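Local coordinates for succinate-semialdehyde dehydrogenase (Synechococcus sp., PDB 4ITA), which probably oxidises succinic semialdehyde to succinate with the nicotinamide cofactor NADP+, as a member of the aldehyde dehydrogenase family, at residues A[150-155]-A[179-184]; A[123-128]-A[199-204]. All blocks are in the same frame, centred on the assembly; numbering follows the deposited sequence.

Interaction 1. Residues A[150-155]-A[179-184]; sequences GNVAVL and EGVFQT. With EDO (1,2-ethanediol), chain E; EDO (1,2-ethanediol), chain F.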
loop_
_atom_site.group_PDB
_atom_site.type_symbol
_atom_site.label_atom_id
_atom_site.label_comp_id
_atom_site.label_asym_id
_atom_site.label_seq_id
_atom_site.Cartn_x
_atom_site.Cartn_y
_atom_site.Cartn_z
ATOM N N GLY A 150 -5.854 -16.996 -3.911
ATOM C CA GLY A 150 -6.716 -17.085 -5.078
ATOM C C GLY A 150 -6.423 -16.065 -6.166
ATOM O O GLY A 150 -7.184 -15.973 -7.130
ATOM N N ASN A 151 -5.353 -15.288 -6.013
ATOM C CA ASN A 151 -4.857 -14.464 -7.109
ATOM C C ASN A 151 -4.205 -15.345 -8.171
ATOM O O ASN A 151 -3.864 -16.503 -7.915
ATOM C CB ASN A 151 -3.801 -13.476 -6.605
ATOM C CG ASN A 151 -4.385 -12.294 -5.843
ATOM O OD1 ASN A 151 -5.471 -11.801 -6.148
ATOM N ND2 ASN A 151 -3.636 -11.807 -4.859
ATOM N N VAL A 152 -4.037 -14.797 -9.370
ATOM C CA VAL A 152 -3.128 -15.407 -10.333
ATOM C C VAL A 152 -1.957 -14.447 -10.535
ATOM O O VAL A 152 -2.031 -13.268 -10.153
ATOM C CB VAL A 152 -3.810 -15.771 -11.666
ATOM C CG1 VAL A 152 -4.971 -16.717 -11.416
ATOM C CG2 VAL A 152 -4.268 -14.523 -12.412
ATOM N N ALA A 153 -0.861 -14.947 -11.098
ATOM C CA ALA A 153 0.343 -14.143 -11.175
ATOM C C ALA A 153 1.052 -14.265 -12.503
ATOM O O ALA A 153 1.084 -15.333 -13.118
ATOM C CB ALA A 153 1.290 -14.514 -10.052
ATOM N N VAL A 154 1.616 -13.148 -12.940
ATOM C CA VAL A 154 2.560 -13.143 -14.048
ATOM C C VAL A 154 3.890 -12.641 -13.508
ATOM O O VAL A 154 3.939 -11.646 -12.783
ATOM C CB VAL A 154 2.060 -12.320 -15.272
ATOM C CG1 VAL A 154 0.842 -12.996 -15.895
ATOM C CG2 VAL A 154 1.732 -10.869 -14.880
ATOM N N LEU A 155 4.953 -13.361 -13.842
ATOM C CA LEU A 155 6.292 -13.063 -13.348
ATOM C C LEU A 155 7.175 -12.509 -14.451
ATOM O O LEU A 155 7.346 -13.151 -15.489
ATOM C CB LEU A 155 6.940 -14.337 -12.815
ATOM C CG LEU A 155 8.447 -14.293 -12.541
ATOM C CD1 LEU A 155 8.806 -13.352 -11.396
ATOM C CD2 LEU A 155 8.991 -15.700 -12.285
ATOM N N GLU A 179 -3.483 -24.169 -15.628
ATOM C CA GLU A 179 -2.854 -23.324 -16.631
ATOM C C GLU A 179 -3.361 -21.890 -16.514
ATOM O O GLU A 179 -4.565 -21.649 -16.420
ATOM C CB GLU A 179 -3.176 -23.870 -18.017
ATOM C CG GLU A 179 -2.539 -23.099 -19.151
ATOM C CD GLU A 179 -2.831 -23.689 -20.516
ATOM O OE1 GLU A 179 -3.574 -24.686 -20.608
ATOM O OE2 GLU A 179 -2.313 -23.141 -21.505
ATOM N N GLY A 180 -2.440 -20.932 -16.523
ATOM C CA GLY A 180 -2.795 -19.521 -16.420
ATOM C C GLY A 180 -2.774 -18.968 -15.012
ATOM O O GLY A 180 -2.876 -17.758 -14.816
ATOM N N VAL A 181 -2.662 -19.844 -14.018
ATOM C CA VAL A 181 -2.601 -19.378 -12.642
ATOM C C VAL A 181 -1.247 -18.745 -12.331
ATOM O O VAL A 181 -1.170 -17.782 -11.567
ATOM C CB VAL A 181 -2.974 -20.513 -11.661
ATOM C CG1 VAL A 181 -2.625 -20.148 -10.221
ATOM C CG2 VAL A 181 -4.459 -20.841 -11.802
ATOM N N PHE A 182 -0.184 -19.289 -12.909
ATOM C CA PHE A 182 1.139 -18.689 -12.792
ATOM C C PHE A 182 1.810 -18.756 -14.151
ATOM O O PHE A 182 1.893 -19.830 -14.749
ATOM C CB PHE A 182 2.003 -19.416 -11.751
ATOM C CG PHE A 182 3.344 -18.763 -11.522
ATOM C CD1 PHE A 182 4.402 -18.957 -12.411
ATOM C CD2 PHE A 182 3.544 -17.958 -10.419
ATOM C CE1 PHE A 182 5.635 -18.340 -12.199
ATOM C CE2 PHE A 182 4.773 -17.339 -10.198
ATOM C CZ PHE A 182 5.816 -17.532 -11.092
ATOM N N GLN A 183 2.304 -17.622 -14.638
ATOM C CA GLN A 183 2.996 -17.611 -15.919
ATOM C C GLN A 183 4.257 -16.790 -15.847
ATOM O O GLN A 183 4.235 -15.633 -15.427
ATOM C CB GLN A 183 2.102 -17.060 -17.036
ATOM C CG GLN A 183 0.876 -17.913 -17.353
ATOM C CD GLN A 183 0.007 -17.270 -18.420
ATOM O OE1 GLN A 183 0.107 -17.589 -19.611
ATOM N NE2 GLN A 183 -0.834 -16.339 -18.002
ATOM N N THR A 184 5.353 -17.392 -16.279
ATOM C CA THR A 184 6.607 -16.687 -16.472
ATOM C C THR A 184 6.605 -15.950 -17.801
ATOM O O THR A 184 6.314 -16.533 -18.848
ATOM C CB THR A 184 7.758 -17.680 -16.425
ATOM O OG1 THR A 184 7.941 -18.077 -15.062
ATOM C CG2 THR A 184 9.055 -17.070 -16.965
HETATM C C1 EDO E . 1.914 -23.133 -14.264
HETATM O O1 EDO E . 1.395 -23.641 -15.497
HETATM C C2 EDO E . 0.815 -23.066 -13.213
HETATM O O2 EDO E . -0.240 -22.194 -13.635
HETATM C C1 EDO F . -1.480 -12.476 -1.991
HETATM O O1 EDO F . -1.048 -11.958 -3.268
HETATM C C2 EDO F . -2.195 -11.408 -1.178
HETATM O O2 EDO F . -1.188 -10.487 -0.732
HETATM O O HOH W 1 -0.851 -15.957 -15.093
#
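Gly180 O lies 3.8 Å from Val152 CB, and a water joins it to Ala153 O. The water donates to both carbonyls and accepts from Gln183 NE2 at 2.9 Å. At Val181 the carbonyl O takes the N-H of Ala153 at 2.9 Å. That donor lies 28° out of the carbonyl plane. Val181 CG2 also touches Val152 CG1. With CG anti to the backbone N (chi1 -176°), the Phe182 ring starts out on the face of the sheet that carries Ala153 and Leu155. Its far end reaches Leu155, with CZ 3.8 Å from Leu155 CB, while CD2 lies 4.1 Å from Ala153 CB. Phe142 of helix 137-149 and Val168 and Leu172 of helix 162-175 touch Phe182. Gln183 uses its backbone both ways: N donates to Ala153 O at 3.0 Å, and O accepts from Leu155 N at 2.9 Å. Its side-chain NE2 also bonds Lys30 O. Thr184 lies beside Leu155, its OG1 3.8 Å from Leu155 CD2; that hydroxyl bonds Ala165 O. The short strand segments run parallel, with 7° between their directions. They belong to a right-handed beta-alpha-beta crossover through helix 162-175, a unit of the Rossmann-type fold.

Interaction 2. Residues A[123-128]-A[199-204]; sequences LGILLA and PRVKAA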
loop_
_atom_site.group_PDB
_atom_site.type_symbol
_atom_site.label_atom_id
_atom_site.label_comp_id
_atom_site.label_asym_id
_atom_site.label_seq_id
_atom_site.Cartn_x
_atom_site.Cartn_y
_atom_site.Cartn_z
ATOM N N LEU A 123 -7.684 -10.156 -5.663
ATOM C CA LEU A 123 -7.852 -9.043 -6.590
ATOM C C LEU A 123 -7.929 -9.473 -8.053
ATOM O O LEU A 123 -8.672 -8.886 -8.833
ATOM C CB LEU A 123 -6.717 -8.031 -6.419
ATOM C CG LEU A 123 -6.659 -7.273 -5.097
ATOM C CD1 LEU A 123 -5.428 -6.390 -5.094
ATOM C CD2 LEU A 123 -7.921 -6.461 -4.869
ATOM N N GLY A 124 -7.144 -10.479 -8.431
ATOM C CA GLY A 124 -7.042 -10.877 -9.826
ATOM C C GLY A 124 -5.595 -11.120 -10.209
ATOM O O GLY A 124 -4.842 -11.738 -9.460
ATOM N N ILE A 125 -5.201 -10.625 -11.377
ATOM C CA ILE A 125 -3.830 -10.797 -11.838
ATOM C C ILE A 125 -2.867 -9.858 -11.105
ATOM O O ILE A 125 -3.031 -8.636 -11.120
ATOM C CB ILE A 125 -3.693 -10.525 -13.348
ATOM C CG1 ILE A 125 -4.647 -11.393 -14.176
ATOM C CG2 ILE A 125 -2.259 -10.739 -13.793
ATOM C CD1 ILE A 125 -4.680 -10.993 -15.657
ATOM N N LEU A 126 -1.849 -10.453 -10.494
ATOM C CA LEU A 126 -0.737 -9.730 -9.878
ATOM C C LEU A 126 0.499 -9.848 -10.763
ATOM O O LEU A 126 0.887 -10.952 -11.163
ATOM C CB LEU A 126 -0.427 -10.330 -8.499
ATOM C CG LEU A 126 0.840 -9.890 -7.754
ATOM C CD1 LEU A 126 0.788 -8.412 -7.369
ATOM C CD2 LEU A 126 1.036 -10.743 -6.506
ATOM N N LEU A 127 1.101 -8.709 -11.088
ATOM C CA LEU A 127 2.410 -8.673 -11.726
ATOM C C LEU A 127 3.489 -8.674 -10.661
ATOM O O LEU A 127 3.435 -7.887 -9.718
ATOM C CB LEU A 127 2.564 -7.412 -12.578
ATOM C CG LEU A 127 4.000 -7.032 -12.977
ATOM C CD1 LEU A 127 4.624 -8.042 -13.918
ATOM C CD2 LEU A 127 4.007 -5.658 -13.615
ATOM N N ALA A 128 4.476 -9.549 -10.824
ATOM C CA ALA A 128 5.671 -9.541 -9.987
ATOM C C ALA A 128 6.920 -9.340 -10.832
ATOM O O ALA A 128 7.127 -10.036 -11.827
ATOM C CB ALA A 128 5.777 -10.817 -9.221
ATOM N N PRO A 199 -5.675 -3.469 -18.392
ATOM C CA PRO A 199 -6.776 -3.338 -17.429
ATOM C C PRO A 199 -7.022 -4.590 -16.587
ATOM O O PRO A 199 -7.601 -4.484 -15.505
ATOM C CB PRO A 199 -7.993 -3.043 -18.314
ATOM C CG PRO A 199 -7.589 -3.448 -19.694
ATOM C CD PRO A 199 -6.113 -3.223 -19.775
ATOM N N ARG A 200 -6.575 -5.750 -17.050
ATOM C CA ARG A 200 -6.772 -6.988 -16.302
ATOM C C ARG A 200 -5.773 -7.152 -15.155
ATOM O O ARG A 200 -5.999 -7.925 -14.219
ATOM C CB ARG A 200 -6.701 -8.189 -17.248
ATOM C CG ARG A 200 -7.802 -8.162 -18.312
ATOM C CD ARG A 200 -7.479 -9.061 -19.494
ATOM N NE ARG A 200 -6.397 -8.505 -20.305
ATOM C CZ ARG A 200 -6.176 -8.832 -21.572
ATOM N NH1 ARG A 200 -6.967 -9.701 -22.185
ATOM N NH2 ARG A 200 -5.169 -8.280 -22.231
ATOM N N VAL A 201 -4.659 -6.437 -15.229
ATOM C CA VAL A 201 -3.643 -6.506 -14.189
ATOM C C VAL A 201 -4.048 -5.563 -13.055
ATOM O O VAL A 201 -4.287 -4.381 -13.288
ATOM C CB VAL A 201 -2.254 -6.166 -14.761
ATOM C CG1 VAL A 201 -1.215 -6.072 -13.656
ATOM C CG2 VAL A 201 -1.852 -7.217 -15.788
ATOM N N LYS A 202 -4.164 -6.094 -11.835
ATOM C CA LYS A 202 -4.791 -5.347 -10.738
ATOM C C LYS A 202 -3.824 -4.783 -9.702
ATOM O O LYS A 202 -4.187 -3.895 -8.927
ATOM C CB LYS A 202 -5.856 -6.209 -10.045
ATOM C CG LYS A 202 -6.956 -6.718 -10.986
ATOM C CD LYS A 202 -7.642 -5.596 -11.770
ATOM C CE LYS A 202 -8.806 -6.162 -12.572
ATOM N NZ LYS A 202 -9.425 -5.170 -13.489
ATOM N N ALA A 203 -2.594 -5.284 -9.699
ATOM C CA ALA A 203 -1.635 -4.932 -8.669
ATOM C C ALA A 203 -0.253 -5.327 -9.141
ATOM O O ALA A 203 -0.113 -6.153 -10.038
ATOM C CB ALA A 203 -1.972 -5.652 -7.378
ATOM N N ALA A 204 0.771 -4.742 -8.536
ATOM C CA ALA A 204 2.140 -5.077 -8.911
ATOM C C ALA A 204 3.074 -5.040 -7.718
ATOM O O ALA A 204 2.953 -4.190 -6.832
ATOM C CB ALA A 204 2.638 -4.153 -10.000
HETATM O O HOH W 2 -7.620 -9.662 -13.015
#
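Ile125, Leu126 and Leu127 form the closely packed part of this contact, against Arg200 to Ala204. Ile125 O accepts the N-H of Lys202 at 2.9 Å. This bond is nearly straight, 171° at the hydrogen, and lies in the carbonyl plane. Leu127 N donates to Ala203 O at 3.0 Å. Ile125 CG2 touches Val201 CG2, the two side chains crossing at about a right angle. Ile125 and Arg200 lie side by side, CD1 3.8 Å from CB, and a water links Ile125 N to Arg200 O. Leu126 CD1 lies 3.9 Å from Ala203 CB, and Leu127 CD2 packs on Ala204 CB. Ala203 N is buried here without a partner.

The side of Leu123, Arg200 and Lys202 is partly open to solvent. Lys202 lays its CG 3.5 Å from Leu123 O. Its chain then bends at CD (chi2 -54°) and leads away. NZ donates to Pro199 O at 2.8 Å. An alanine in place of Lys202 would probably leave Pro199 O without this bond and take away the CG packing on Leu123 O. A CB on Gly124 would come tight against Lys202 CG.

Arg200 pairs with Asp198 and with Asp28 of helix 24-41. That helix also covers Ile125 through Ala34. Helix 192-197 packs on Leu127 and Val201, and Phe447 meets Leu126 and Ala203. Strand 115-129 pairs parallel with 201-207 on one side and 152-156 on the other.

Both interactions belong to one mixed sheet, with centres about 10 Å apart. Its parallel strands run in the order 182-185, 152-156, 115-129, 201-207. Interaction 1 joins the first two and interaction 2 the last two. Strands 152-156 and 115-129 connect them: Val154 N lies 2.9 Å from Leu126 O, a probable hydrogen bond, and Val152 packs on Ile125. Along the chain, interaction 1 is nested inside the loop closed by interaction 2. Helix 24-41 reaches both contacts on one face of the sheet, and Phe142 of helix 137-149 reaches both on the other. The side chains of Leu155 and Leu127 each lie about 7 Å from the bound NADPH, consistent with a cofactor-binding Rossmann-type domain.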